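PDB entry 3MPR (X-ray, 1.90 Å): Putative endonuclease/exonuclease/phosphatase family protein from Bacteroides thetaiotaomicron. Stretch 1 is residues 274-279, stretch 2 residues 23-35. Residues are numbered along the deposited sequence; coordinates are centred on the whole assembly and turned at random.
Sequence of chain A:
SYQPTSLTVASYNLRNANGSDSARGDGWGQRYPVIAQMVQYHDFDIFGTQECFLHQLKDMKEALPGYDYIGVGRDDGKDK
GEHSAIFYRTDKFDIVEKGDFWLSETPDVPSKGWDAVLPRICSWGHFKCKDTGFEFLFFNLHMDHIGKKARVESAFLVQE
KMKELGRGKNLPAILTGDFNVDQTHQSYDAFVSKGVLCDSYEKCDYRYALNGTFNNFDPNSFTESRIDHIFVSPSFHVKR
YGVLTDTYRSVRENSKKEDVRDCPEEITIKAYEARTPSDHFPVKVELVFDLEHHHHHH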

# COMPACT_ATOMS: atom_id res chain seq x y z
N ALA A 274 -7.68 6.22 -15.72
CA ALA A 274 -7.56 5.94 -14.30
C ALA A 274 -8.84 6.34 -13.60
O ALA A 274 -9.49 7.32 -13.98
CB ALA A 274 -6.38 6.69 -13.71
N ARG A 275 -9.21 5.57 -12.58
CA ARG A 275 -10.39 5.85 -11.76
C ARG A 275 -9.96 5.71 -10.31
O ARG A 275 -9.20 4.80 -9.99
CB ARG A 275 -11.48 4.80 -12.02
CG ARG A 275 -12.11 4.84 -13.39
CD ARG A 275 -13.16 5.93 -13.44
NE ARG A 275 -13.80 6.03 -14.75
CZ ARG A 275 -14.70 6.95 -15.07
NH1 ARG A 275 -15.08 7.85 -14.17
NH2 ARG A 275 -15.22 6.97 -16.29
N THR A 276 -10.46 6.57 -9.43
CA THR A 276 -10.16 6.42 -8.01
C THR A 276 -11.28 5.58 -7.38
O THR A 276 -12.45 5.74 -7.74
CB THR A 276 -10.03 7.78 -7.31
OG1 THR A 276 -11.24 8.53 -7.49
CG2 THR A 276 -8.85 8.55 -7.87
N PRO A 277 -10.93 4.67 -6.47
CA PRO A 277 -11.93 3.78 -5.86
C PRO A 277 -13.00 4.56 -5.08
O PRO A 277 -14.13 4.12 -5.02
CB PRO A 277 -11.10 2.90 -4.93
CG PRO A 277 -9.73 2.88 -5.57
CD PRO A 277 -9.55 4.26 -6.14
N SER A 278 -12.63 5.71 -4.51
CA SER A 278 -13.63 6.63 -3.97
C SER A 278 -13.18 8.05 -4.26
O SER A 278 -12.10 8.25 -4.79
CB SER A 278 -13.82 6.43 -2.47
OG SER A 278 -14.79 7.36 -2.00
N ASP A 279 -14.00 9.04 -3.92
CA ASP A 279 -13.57 10.41 -4.14
C ASP A 279 -12.70 10.96 -3.00
O ASP A 279 -12.29 12.12 -3.02
CB ASP A 279 -14.73 11.34 -4.52
CG ASP A 279 -15.70 11.58 -3.39
OD1 ASP A 279 -15.73 10.78 -2.44
OD2 ASP A 279 -16.45 12.58 -3.48
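Stretch 2 23-35: ARGDGWGQRYPVI

Two arginines, one from each stretch, hold a strand end and its following loop against a turn and the helix after it, a compact example of guanidinium groups seeking backbone carbonyls, with a small apolar patch beyond them. Although no two touching residues are fewer than 242 positions apart in sequence, 398 Å² of surface is buried between the stretches, both sides summed.

Stretch 2 enters at the end of a helix, turns at G25 in a Schellman motif with positive phi (90°), and starts a second helix at W28 with G27 as N-cap; this helix is kinked where the nitrogens of P33 and V34 lack bonds to the preceding turn. The two chains run in the same general sense: R275 lies nearest D26, with CA atoms 7.4 Å apart, and P277 nearest R31, with CA atoms 5.2 Å apart.

R275, extended in backbone and pointing toward stretch 2, brings NH1 to 2.9 Å from R24 O and 3.0 Å from D26 OD1, the latter a salt bridge. Both acceptors lie near the guanidinium plane, whereas G25 O lies over one face, 3.4 Å from R275 CZ. A CB on G25 would stand 2.3 Å from R275 NH2, and the backbone angles there by themselves call for glycine. D26 OD1 also receives two waters, which link it to T276: one donates to T276 O, the other accepts from T276 N.

R31 answers from the helix. R31 NH1 donates to P277 O at 2.8 Å with a nearly straight angle of 165°, while R31 NE donates to D26 O at 2.9 Å, tying the side chain back to the turn that precedes the helix. Beside this polar anchor the proline ring packs on the helix, P277 CG lying 3.8 Å from V34 CG1 and P277 CB 3.9 Å from I35 CG1.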

# COMPACT_ATOMS: atom_id res chain seq x y z
N ALA A 23 -23.37 7.72 -13.64
CA ALA A 23 -23.38 8.23 -15.01
C ALA A 23 -21.98 8.68 -15.43
O ALA A 23 -21.63 8.59 -16.61
CB ALA A 23 -24.38 9.37 -15.15
N ARG A 24 -21.19 9.17 -14.47
CA ARG A 24 -19.83 9.62 -14.76
C ARG A 24 -18.81 8.48 -14.87
O ARG A 24 -17.64 8.71 -15.18
CB ARG A 24 -19.35 10.62 -13.70
CG ARG A 24 -20.06 11.97 -13.75
CD ARG A 24 -19.44 12.95 -12.76
NE ARG A 24 -19.86 12.68 -11.38
CZ ARG A 24 -20.93 13.20 -10.81
NH1 ARG A 24 -21.71 14.05 -11.47
NH2 ARG A 24 -21.24 12.89 -9.56
N GLY A 25 -19.25 7.26 -14.60
CA GLY A 25 -18.37 6.11 -14.65
C GLY A 25 -17.71 5.83 -13.31
O GLY A 25 -16.79 5.00 -13.23
N ASP A 26 -18.17 6.51 -12.27
CA ASP A 26 -17.68 6.29 -10.91
C ASP A 26 -18.75 5.63 -10.05
O ASP A 26 -18.90 5.95 -8.86
CB ASP A 26 -17.28 7.61 -10.25
CG ASP A 26 -16.12 8.29 -10.96
OD1 ASP A 26 -15.05 7.65 -11.15
OD2 ASP A 26 -16.28 9.48 -11.33
N GLY A 27 -19.49 4.71 -10.65
CA GLY A 27 -20.60 4.07 -9.96
C GLY A 27 -20.18 3.15 -8.83
O GLY A 27 -19.15 2.48 -8.91
N TRP A 28 -20.98 3.13 -7.77
CA TRP A 28 -20.73 2.26 -6.62
C TRP A 28 -20.43 0.83 -7.03
O TRP A 28 -19.47 0.24 -6.55
CB TRP A 28 -21.91 2.31 -5.65
CG TRP A 28 -21.82 1.34 -4.49
CD1 TRP A 28 -22.63 0.25 -4.27
CD2 TRP A 28 -20.88 1.36 -3.41
NE1 TRP A 28 -22.25 -0.40 -3.12
CE2 TRP A 28 -21.18 0.27 -2.57
CE3 TRP A 28 -19.82 2.20 -3.07
CZ2 TRP A 28 -20.45 -0.01 -1.41
CZ3 TRP A 28 -19.09 1.92 -1.92
CH2 TRP A 28 -19.41 0.83 -1.11
N GLY A 29 -21.25 0.26 -7.91
CA GLY A 29 -21.12 -1.14 -8.25
C GLY A 29 -19.79 -1.50 -8.87
O GLY A 29 -19.27 -2.60 -8.68
N GLN A 30 -19.22 -0.56 -9.61
CA GLN A 30 -17.91 -0.72 -10.22
C GLN A 30 -16.77 -0.49 -9.21
O GLN A 30 -15.73 -1.14 -9.27
CB GLN A 30 -17.81 0.24 -11.41
CG GLN A 30 -16.44 0.34 -12.06
CD GLN A 30 -16.47 1.19 -13.32
OE1 GLN A 30 -16.97 0.76 -14.35
NE2 GLN A 30 -15.91 2.40 -13.25
N ARG A 31 -16.99 0.44 -8.28
CA ARG A 31 -15.94 0.92 -7.37
C ARG A 31 -15.70 0.02 -6.18
O ARG A 31 -14.56 -0.22 -5.79
CB ARG A 31 -16.31 2.29 -6.78
CG ARG A 31 -16.40 3.41 -7.76
CD ARG A 31 -16.46 4.76 -7.05
NE ARG A 31 -17.71 5.04 -6.35
CZ ARG A 31 -17.85 5.00 -5.03
NH1 ARG A 31 -16.81 4.65 -4.26
NH2 ARG A 31 -19.02 5.31 -4.47
N TYR A 32 -16.79 -0.44 -5.56
CA TYR A 32 -16.67 -1.08 -4.26
C TYR A 32 -15.86 -2.38 -4.22
O TYR A 32 -15.20 -2.66 -3.22
CB TYR A 32 -18.03 -1.18 -3.54
CG TYR A 32 -18.82 -2.46 -3.75
CD1 TYR A 32 -18.46 -3.64 -3.13
CD2 TYR A 32 -19.97 -2.46 -4.54
CE1 TYR A 32 -19.19 -4.81 -3.31
CE2 TYR A 32 -20.70 -3.61 -4.73
CZ TYR A 32 -20.32 -4.78 -4.12
OH TYR A 32 -21.07 -5.91 -4.31
N PRO A 33 -15.89 -3.17 -5.30
CA PRO A 33 -15.04 -4.36 -5.25
C PRO A 33 -13.56 -3.97 -5.12
O PRO A 33 -12.81 -4.69 -4.47
CB PRO A 33 -15.32 -5.04 -6.59
CG PRO A 33 -16.74 -4.61 -6.93
CD PRO A 33 -16.77 -3.16 -6.49
N VAL A 34 -13.16 -2.86 -5.72
CA VAL A 34 -11.78 -2.36 -5.58
C VAL A 34 -11.51 -1.84 -4.16
O VAL A 34 -10.47 -2.15 -3.56
CB VAL A 34 -11.49 -1.24 -6.61
CG1 VAL A 34 -10.02 -0.79 -6.53
CG2 VAL A 34 -11.81 -1.73 -8.03
N ILE A 35 -12.44 -1.06 -3.63
CA ILE A 35 -12.37 -0.64 -2.23
C ILE A 35 -12.14 -1.85 -1.31
O ILE A 35 -11.27 -1.82 -0.45
CB ILE A 35 -13.65 0.12 -1.80
CG1 ILE A 35 -13.77 1.45 -2.55
CG2 ILE A 35 -13.69 0.33 -0.27
CD1 ILE A 35 -15.10 2.19 -2.33
O HOH W 1 -14.36 5.44 -9.68
O HOH W 2 -12.34 8.35 -10.87